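Local coordinates for protein immunomodulatory active chitinase (Trichuris suis, PDB 6G9C) that probably binds and hydrolyses chitin as a family 18 glycosyl hydrolase, and has immunomodulatory activity, at residues Cys62-Tyr67 against Leu212-Leu217; Gln168-Lys173 against Leu186-Ala191. One frame throughout, in Å; residues are numbered along the deposited sequence.

Contact 1 (Cys62-Tyr67 against Leu212-Leu217)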
loop_
_atom_site.group_PDB
_atom_site.type_symbol
_atom_site.label_atom_id
_atom_site.label_comp_id
_atom_site.label_asym_id
_atom_site.label_seq_id
_atom_site.Cartn_x
_atom_site.Cartn_y
_atom_site.Cartn_z
ATOM N N CYS A 62 4.267 3.025 -16.246
ATOM C CA CYS A 62 3.308 4.121 -16.169
ATOM C C CYS A 62 3.528 4.853 -14.856
ATOM O O CYS A 62 3.991 4.257 -13.884
ATOM C CB CYS A 62 1.855 3.617 -16.209
ATOM S SG CYS A 62 1.645 2.466 -17.555
ATOM N N GLU A 63 3.212 6.149 -14.820
ATOM C CA GLU A 63 3.096 6.775 -13.504
ATOM C C GLU A 63 1.691 6.646 -12.940
ATOM O O GLU A 63 1.520 6.585 -11.718
ATOM C CB GLU A 63 3.492 8.252 -13.535
ATOM C CG GLU A 63 3.804 8.773 -12.138
ATOM C CD GLU A 63 4.061 10.261 -12.089
ATOM O OE1 GLU A 63 4.161 10.895 -13.163
ATOM O OE2 GLU A 63 4.161 10.794 -10.965
ATOM N N TYR A 64 0.693 6.578 -13.812
ATOM C CA TYR A 64 -0.700 6.490 -13.428
ATOM C C TYR A 64 -1.303 5.264 -14.095
ATOM O O TYR A 64 -1.185 5.097 -15.314
ATOM C CB TYR A 64 -1.472 7.743 -13.861
ATOM C CG TYR A 64 -0.869 9.054 -13.406
ATOM C CD1 TYR A 64 0.107 9.692 -14.160
ATOM C CD2 TYR A 64 -1.293 9.662 -12.229
ATOM C CE1 TYR A 64 0.659 10.900 -13.745
ATOM C CE2 TYR A 64 -0.752 10.876 -11.805
ATOM C CZ TYR A 64 0.215 11.486 -12.569
ATOM O OH TYR A 64 0.754 12.680 -12.156
ATOM N N ILE A 65 -1.951 4.415 -13.307
ATOM C CA ILE A 65 -2.789 3.350 -13.845
ATOM C C ILE A 65 -4.237 3.766 -13.651
ATOM O O ILE A 65 -4.627 4.161 -12.546
ATOM C CB ILE A 65 -2.516 1.999 -13.170
ATOM C CG1 ILE A 65 -1.167 1.424 -13.646
ATOM C CG2 ILE A 65 -3.662 1.034 -13.471
ATOM C CD1 ILE A 65 -0.698 0.285 -12.796
ATOM N N PHE A 66 -5.032 3.670 -14.715
ATOM C CA PHE A 66 -6.462 3.968 -14.658
ATOM C C PHE A 66 -7.213 2.644 -14.690
ATOM O O PHE A 66 -7.020 1.837 -15.608
ATOM C CB PHE A 66 -6.890 4.867 -15.820
ATOM C CG PHE A 66 -6.173 6.182 -15.849
ATOM C CD1 PHE A 66 -4.944 6.301 -16.480
ATOM C CD2 PHE A 66 -6.712 7.295 -15.218
ATOM C CE1 PHE A 66 -4.261 7.500 -16.486
ATOM C CE2 PHE A 66 -6.038 8.506 -15.226
ATOM C CZ PHE A 66 -4.805 8.602 -15.852
ATOM N N TYR A 67 -8.047 2.410 -13.677
ATOM C CA TYR A 67 -8.741 1.133 -13.533
ATOM C C TYR A 67 -10.112 1.220 -14.200
ATOM O O TYR A 67 -11.026 1.870 -13.673
ATOM C CB TYR A 67 -8.856 0.761 -12.059
ATOM C CG TYR A 67 -9.256 -0.674 -11.842
ATOM C CD1 TYR A 67 -10.567 -1.090 -12.068
ATOM C CD2 TYR A 67 -8.319 -1.634 -11.438
ATOM C CE1 TYR A 67 -10.945 -2.403 -11.881
ATOM C CE2 TYR A 67 -8.695 -2.956 -11.249
ATOM C CZ TYR A 67 -10.007 -3.331 -11.478
ATOM O OH TYR A 67 -10.395 -4.634 -11.292
ATOM N N LEU A 212 -10.013 20.059 -13.551
ATOM C CA LEU A 212 -9.428 18.757 -13.835
ATOM C C LEU A 212 -7.909 18.835 -13.766
ATOM O O LEU A 212 -7.299 19.781 -14.272
ATOM C CB LEU A 212 -9.851 18.255 -15.218
ATOM C CG LEU A 212 -11.349 17.993 -15.385
ATOM C CD1 LEU A 212 -11.759 17.974 -16.864
ATOM C CD2 LEU A 212 -11.738 16.701 -14.673
ATOM N N ASP A 213 -7.299 17.826 -13.143
ATOM C CA ASP A 213 -5.841 17.771 -13.117
ATOM C C ASP A 213 -5.275 17.645 -14.533
ATOM O O ASP A 213 -4.320 18.342 -14.898
ATOM C CB ASP A 213 -5.387 16.615 -12.225
ATOM C CG ASP A 213 -5.686 16.878 -10.750
ATOM O OD1 ASP A 213 -5.351 17.976 -10.262
ATOM O OD2 ASP A 213 -6.278 16.001 -10.089
ATOM N N PHE A 214 -5.853 16.764 -15.347
ATOM C CA PHE A 214 -5.540 16.737 -16.776
ATOM C C PHE A 214 -6.646 15.963 -17.481
ATOM O O PHE A 214 -7.523 15.393 -16.834
ATOM C CB PHE A 214 -4.143 16.140 -17.065
ATOM C CG PHE A 214 -3.868 14.784 -16.436
ATOM C CD1 PHE A 214 -4.388 13.618 -16.990
ATOM C CD2 PHE A 214 -3.033 14.670 -15.334
ATOM C CE1 PHE A 214 -4.101 12.362 -16.441
ATOM C CE2 PHE A 214 -2.736 13.417 -14.778
ATOM C CZ PHE A 214 -3.274 12.258 -15.336
ATOM N N VAL A 215 -6.615 15.966 -18.820
ATOM C CA VAL A 215 -7.591 15.226 -19.616
ATOM C C VAL A 215 -6.866 14.214 -20.494
ATOM O O VAL A 215 -5.830 14.518 -21.095
ATOM C CB VAL A 215 -8.496 16.142 -20.468
ATOM C CG1 VAL A 215 -9.398 16.976 -19.546
ATOM C CG2 VAL A 215 -7.681 17.032 -21.429
ATOM N N ASN A 216 -7.414 13.006 -20.539
ATOM C CA ASN A 216 -6.931 11.923 -21.396
ATOM C C ASN A 216 -7.659 12.062 -22.733
ATOM O O ASN A 216 -8.825 11.681 -22.861
ATOM C CB ASN A 216 -7.195 10.573 -20.734
ATOM C CG ASN A 216 -6.218 10.279 -19.592
ATOM O OD1 ASN A 216 -5.157 10.891 -19.507
ATOM N ND2 ASN A 216 -6.577 9.338 -18.716
ATOM N N LEU A 217 -6.986 12.655 -23.715
ATOM C CA LEU A 217 -7.576 12.865 -25.033
ATOM C C LEU A 217 -7.729 11.539 -25.768
ATOM O O LEU A 217 -6.738 10.834 -26.017
ATOM C CB LEU A 217 -6.710 13.828 -25.845
ATOM C CG LEU A 217 -7.222 14.096 -27.259
ATOM C CD1 LEU A 217 -8.563 14.850 -27.237
ATOM C CD2 LEU A 217 -6.182 14.863 -28.048
#
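Three aromatic rings, Tyr64, Phe66 and Phe214, supply the apolar part of this contact. Phe214 turns its edge to the face of Tyr64 in a T-shaped pair, the ring centroids 5.4 Å apart and the planes at 73°; its CZ sits over the centre of the tyrosine ring, while Phe214 CE2 comes within 4.2 Å of Tyr64 CZ. Phe66, arriving from the opposite direction, meets the same phenylalanine rim to rim: Phe66 CZ is 3.9 Å from Phe214 CE1, and each ring has the other at its edge. Phe214 holds CG between its backbone N and carbonyl carbon (chi1 52°), which carries its outer rim to both partners.

The two segments lie on strands 64-72 and 214-218 of the TIM barrel of family 18. These strands are not neighbours in the barrel: the axes of the short strand segments come no closer than 12.0 Å, with directions 68° from parallel, and the side chains meet across the interior without any hydrogen bond between the segments.

The polar element is the amide of Asn216. Its ND2 lies above one face of Phe66, offset toward the rim and 3.4 Å from Phe66 CZ, with the amide plane nearly perpendicular to the ring. That buried nitrogen is hydrogen-bonded to Tyr38 OH, and the Tyr38 ring stacks with Phe66, so one tyrosine engages both members of the amide-ring pair.

Contact 2 (Gln168-Lys173 against Leu186-Ala191)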
loop_
_atom_site.group_PDB
_atom_site.type_symbol
_atom_site.label_atom_id
_atom_site.label_comp_id
_atom_site.label_asym_id
_atom_site.label_seq_id
_atom_site.Cartn_x
_atom_site.Cartn_y
_atom_site.Cartn_z
ATOM N N GLN A 168 -16.885 20.548 -11.069
ATOM C CA GLN A 168 -16.550 21.505 -10.022
ATOM C C GLN A 168 -16.885 20.943 -8.644
ATOM O O GLN A 168 -16.125 21.134 -7.686
ATOM C CB GLN A 168 -17.296 22.827 -10.258
ATOM C CG GLN A 168 -16.841 23.565 -11.511
ATOM C CD GLN A 168 -17.769 24.711 -11.861
ATOM O OE1 GLN A 168 -18.954 24.679 -11.529
ATOM N NE2 GLN A 168 -17.231 25.738 -12.514
ATOM N N GLU A 169 -18.023 20.245 -8.526
ATOM C CA GLU A 169 -18.437 19.706 -7.231
ATOM C C GLU A 169 -17.578 18.510 -6.805
ATOM O O GLU A 169 -17.308 18.340 -5.606
ATOM C CB GLU A 169 -19.919 19.334 -7.278
ATOM C CG GLU A 169 -20.835 20.587 -7.320
ATOM C CD GLU A 169 -22.246 20.315 -7.831
ATOM O OE1 GLU A 169 -22.681 19.145 -7.851
ATOM O OE2 GLU A 169 -22.926 21.290 -8.218
ATOM N N ILE A 170 -17.155 17.664 -7.755
ATOM C CA ILE A 170 -16.232 16.568 -7.422
ATOM C C ILE A 170 -14.956 17.124 -6.803
ATOM O O ILE A 170 -14.527 16.697 -5.723
ATOM C CB ILE A 170 -15.909 15.708 -8.659
ATOM C CG1 ILE A 170 -17.080 14.783 -9.025
ATOM C CG2 ILE A 170 -14.603 14.850 -8.428
ATOM C CD1 ILE A 170 -17.015 14.248 -10.474
ATOM N N LEU A 171 -14.337 18.099 -7.475
ATOM C CA LEU A 171 -13.091 18.657 -6.958
ATOM C C LEU A 171 -13.302 19.277 -5.586
ATOM O O LEU A 171 -12.491 19.067 -4.676
ATOM C CB LEU A 171 -12.510 19.683 -7.936
ATOM C CG LEU A 171 -11.247 20.402 -7.443
ATOM C CD1 LEU A 171 -10.089 19.424 -7.241
ATOM C CD2 LEU A 171 -10.839 21.522 -8.378
ATOM N N ALA A 172 -14.403 20.021 -5.409
ATOM C CA ALA A 172 -14.685 20.634 -4.115
ATOM C C ALA A 172 -14.774 19.581 -3.018
ATOM O O ALA A 172 -14.246 19.775 -1.912
ATOM C CB ALA A 172 -15.985 21.446 -4.184
ATOM N N LYS A 173 -15.464 18.472 -3.291
ATOM C CA LYS A 173 -15.557 17.403 -2.301
ATOM C C LYS A 173 -14.191 16.800 -2.023
ATOM O O LYS A 173 -13.849 16.530 -0.862
ATOM C CB LYS A 173 -16.509 16.308 -2.773
ATOM C CG LYS A 173 -16.762 15.228 -1.728
ATOM C CD LYS A 173 -17.525 15.812 -0.545
ATOM C CE LYS A 173 -18.301 14.747 0.214
ATOM N NZ LYS A 173 -18.482 15.064 1.661
ATOM N N LEU A 186 -7.433 13.565 -3.474
ATOM C CA LEU A 186 -7.568 12.652 -4.592
ATOM C C LEU A 186 -7.357 13.381 -5.914
ATOM O O LEU A 186 -7.773 14.532 -6.082
ATOM C CB LEU A 186 -8.954 12.014 -4.552
ATOM C CG LEU A 186 -9.187 11.083 -3.367
ATOM C CD1 LEU A 186 -10.667 10.999 -3.033
ATOM C CD2 LEU A 186 -8.628 9.711 -3.729
ATOM N N LEU A 187 -6.686 12.704 -6.847
ATOM C CA LEU A 187 -6.554 13.201 -8.209
ATOM C C LEU A 187 -7.891 13.111 -8.942
ATOM O O LEU A 187 -8.766 12.312 -8.601
ATOM C CB LEU A 187 -5.491 12.406 -8.964
ATOM C CG LEU A 187 -4.097 12.517 -8.344
ATOM C CD1 LEU A 187 -3.125 11.525 -8.993
ATOM C CD2 LEU A 187 -3.586 13.943 -8.449
ATOM N N PHE A 188 -8.037 13.931 -9.979
ATOM C CA PHE A 188 -9.304 14.003 -10.699
ATOM C C PHE A 188 -8.992 14.272 -12.160
ATOM O O PHE A 188 -8.498 15.347 -12.508
ATOM C CB PHE A 188 -10.206 15.083 -10.110
ATOM C CG PHE A 188 -11.532 15.233 -10.820
ATOM C CD1 PHE A 188 -12.114 14.160 -11.483
ATOM C CD2 PHE A 188 -12.196 16.452 -10.817
ATOM C CE1 PHE A 188 -13.348 14.311 -12.136
ATOM C CE2 PHE A 188 -13.411 16.610 -11.466
ATOM C CZ PHE A 188 -13.989 15.546 -12.129
ATOM N N THR A 189 -9.288 13.294 -13.010
ATOM C CA THR A 189 -9.027 13.400 -14.434
ATOM C C THR A 189 -10.297 13.058 -15.199
ATOM O O THR A 189 -11.301 12.627 -14.624
ATOM C CB THR A 189 -7.873 12.469 -14.857
ATOM O OG1 THR A 189 -8.245 11.092 -14.639
ATOM C CG2 THR A 189 -6.593 12.785 -14.054
ATOM N N ALA A 190 -10.247 13.234 -16.520
ATOM C CA ALA A 190 -11.349 12.795 -17.367
ATOM C C ALA A 190 -10.799 12.355 -18.719
ATOM O O ALA A 190 -9.846 12.947 -19.227
ATOM C CB ALA A 190 -12.399 13.904 -17.565
ATOM N N ALA A 191 -11.401 11.314 -19.287
ATOM C CA ALA A 191 -11.147 10.949 -20.676
ATOM C C ALA A 191 -12.190 11.656 -21.530
ATOM O O ALA A 191 -13.383 11.630 -21.204
ATOM C CB ALA A 191 -11.211 9.431 -20.885
#
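Ile170 lays its CG2 methyl over the middle of the Phe188 ring, a CH-pi contact with CG2 3.6 Å from the ring centroid and only 7° off the normal. The other branch of the isoleucine reaches the far rim, CD1 standing 3.7 Å from Phe188 CZ, so both branches bear on the ring. Phe188 extends toward the helix with CG anti to its backbone N (chi1 179°), and the two side chains cross at about a right angle. Leu171 adds a looser touch, its CB 4.3 Å from Phe188 CD2. Cys167 and Phe174, on the same helix as Ile170, also pack on Phe188, as does Leu212 from the loop before strand 214-218.

One layer out, the backbone N of Phe188 is hydrogen-bonded to Asp213 OD2, and Asp213 in turn forms a salt bridge with Arg185, tying the start of the strand to that loop.

The contact belongs to a beta-alpha-beta unit of the TIM barrel, strand 147-151, helix 160-181 and strand 187-193, and packs the helix against the outside of its following strand. Another side of the helix meets helix 126-142, where Glu169 forms a salt bridge with Arg129, while strand 187-193 runs parallel between strands 147-151 and 214-218.

The two contacts have centres about 12 Å apart and join through neighbouring parallel strands, 187-193 and 214-218, both in the family 18 TIM barrel. Along the chain, 62-67 comes first, then 168-173 and 186-191, and last 212-217, so contact 2 falls wholly between the halves of contact 1. Asn216 N to Ala190 O, 2.8 Å, is a probable backbone hydrogen bond between the two strands, and Phe66 CE2 packs 3.5 Å from Thr189 OG1. Contact 1 thus fills part of the barrel interior, whereas contact 2 fastens the outer helical layer to the same wall: strand 187-193 has Thr189 facing inward and Phe188 facing the helix.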